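Local coordinates for protein Alpha/beta hydrolase (Paenibacillus sp. VTT E-133280, PDB 6TJ2) that probably hydrolyses methyl salicylate as an extracellular esterase, being related in structure and function to tobacco salicylic acid binding protein 2, at residues T43-V48 with L278-G283. Numbering follows the deposited sequence.
Sequences TPLTFV and LMVKAG
F47, on strand 46-50, and L45, just before that strand, both reach helix 272-283, the last helix of the chain, meeting M279, V280 and G283 on its near side. With CG anti to its own carbonyl carbon (chi1 -72°), the F47 ring is carried out toward the helix and leads with its outer edge: CE1 and CZ both lie 3.8 Å from M279 O, which sits in the plane of the ring. CE1 is also 4.2 Å from M279 CB, and CZ comes 4.4 Å from V280 CG2. M279 O accepts the helical bond from G283 N (2.8 Å); the ring C-H groups beside it can add only a weak electrostatic attraction. L45 meets the helix through one methyl, CD1, which lies 4.1 Å from G283 C and 4.4 Å from V280 CG1. G283 suits this spot, since a beta carbon there would fall 3.3 Å from F47 CE1 and be crowded by M279 O as well. Beyond CG the extended M279 chain leads away from the strand and touches W60 and F140, while L67 of helix 61-69 touches F47, M279 and V280 alike. An alanine in place of F47 would probably open a gap beside M279 and V280 and leave L67 less firmly packed. Apolar side chains thus meet both side chains and backbone of the helix by van der Waals contact, largely buried and without polar bonds between the segments.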
# COMPACT_ATOMS: atom_id res chain seq x y z
N THR A 43 -5.31 10.97 -27.34
CA THR A 43 -4.32 11.38 -28.34
C THR A 43 -3.35 10.21 -28.54
O THR A 43 -2.92 9.65 -27.55
CB THR A 43 -3.50 12.57 -27.76
OG1 THR A 43 -4.36 13.65 -27.44
CG2 THR A 43 -2.35 13.00 -28.65
N PRO A 44 -2.96 9.84 -29.77
CA PRO A 44 -1.96 8.79 -29.95
C PRO A 44 -0.59 9.18 -29.37
O PRO A 44 -0.18 10.34 -29.42
CB PRO A 44 -1.90 8.58 -31.46
CG PRO A 44 -3.19 9.15 -31.95
CD PRO A 44 -3.51 10.30 -31.05
N LEU A 45 0.03 8.20 -28.77
CA LEU A 45 1.34 8.30 -28.11
C LEU A 45 2.33 7.38 -28.85
O LEU A 45 1.93 6.38 -29.47
CB LEU A 45 1.22 7.85 -26.65
CG LEU A 45 0.29 8.70 -25.79
CD1 LEU A 45 0.18 8.05 -24.42
CD2 LEU A 45 0.78 10.11 -25.65
N THR A 46 3.61 7.73 -28.74
CA THR A 46 4.67 6.86 -29.24
C THR A 46 5.43 6.41 -28.00
O THR A 46 5.91 7.27 -27.24
CB THR A 46 5.57 7.55 -30.24
OG1 THR A 46 4.75 7.85 -31.38
CG2 THR A 46 6.75 6.71 -30.66
N PHE A 47 5.56 5.13 -27.80
CA PHE A 47 6.32 4.51 -26.67
C PHE A 47 7.59 3.89 -27.22
O PHE A 47 7.58 3.18 -28.26
CB PHE A 47 5.48 3.41 -26.04
CG PHE A 47 4.33 3.92 -25.24
CD1 PHE A 47 4.43 4.11 -23.85
CD2 PHE A 47 3.10 4.07 -25.85
CE1 PHE A 47 3.33 4.55 -23.14
CE2 PHE A 47 2.00 4.48 -25.12
CZ PHE A 47 2.12 4.70 -23.76
N VAL A 48 8.67 4.05 -26.48
CA VAL A 48 9.92 3.26 -26.61
C VAL A 48 10.06 2.48 -25.31
O VAL A 48 10.27 3.11 -24.25
CB VAL A 48 11.14 4.15 -26.89
CG1 VAL A 48 12.41 3.33 -26.95
CG2 VAL A 48 10.99 4.91 -28.21
N LEU A 278 -2.77 1.14 -18.28
CA LEU A 278 -1.97 1.76 -17.23
C LEU A 278 -0.80 2.56 -17.79
O LEU A 278 -0.46 3.67 -17.32
CB LEU A 278 -1.43 0.75 -16.22
CG LEU A 278 -2.50 0.13 -15.32
CD1 LEU A 278 -1.94 -1.06 -14.59
CD2 LEU A 278 -3.05 1.18 -14.34
N MET A 279 -0.19 2.03 -18.86
CA MET A 279 0.94 2.74 -19.48
C MET A 279 0.46 4.01 -20.15
O MET A 279 1.17 5.02 -20.11
CB MET A 279 1.64 1.82 -20.48
CG MET A 279 2.36 0.70 -19.77
SD MET A 279 2.97 -0.52 -20.91
CE MET A 279 4.19 -1.39 -19.94
N VAL A 280 -0.75 4.01 -20.73
CA VAL A 280 -1.31 5.29 -21.26
C VAL A 280 -1.57 6.24 -20.11
O VAL A 280 -1.33 7.42 -20.24
CB VAL A 280 -2.57 4.97 -22.09
CG1 VAL A 280 -3.33 6.24 -22.51
CG2 VAL A 280 -2.22 4.14 -23.33
N LYS A 281 -2.13 5.77 -19.00
CA LYS A 281 -2.42 6.66 -17.85
C LYS A 281 -1.14 7.28 -17.28
O LYS A 281 -1.10 8.45 -16.90
CB LYS A 281 -3.08 5.87 -16.73
CG LYS A 281 -4.60 5.80 -16.78
CD LYS A 281 -5.12 5.10 -15.51
CE LYS A 281 -5.35 5.89 -14.24
NZ LYS A 281 -6.29 5.12 -13.35
N ALA A 282 -0.00 6.55 -17.36
CA ALA A 282 1.29 7.03 -16.89
C ALA A 282 1.98 7.92 -17.94
O ALA A 282 2.69 8.84 -17.59
CB ALA A 282 2.13 5.84 -16.49
N GLY A 283 1.73 7.66 -19.23
CA GLY A 283 2.46 8.32 -20.33
C GLY A 283 1.78 9.53 -20.93
O GLY A 283 2.48 10.39 -21.52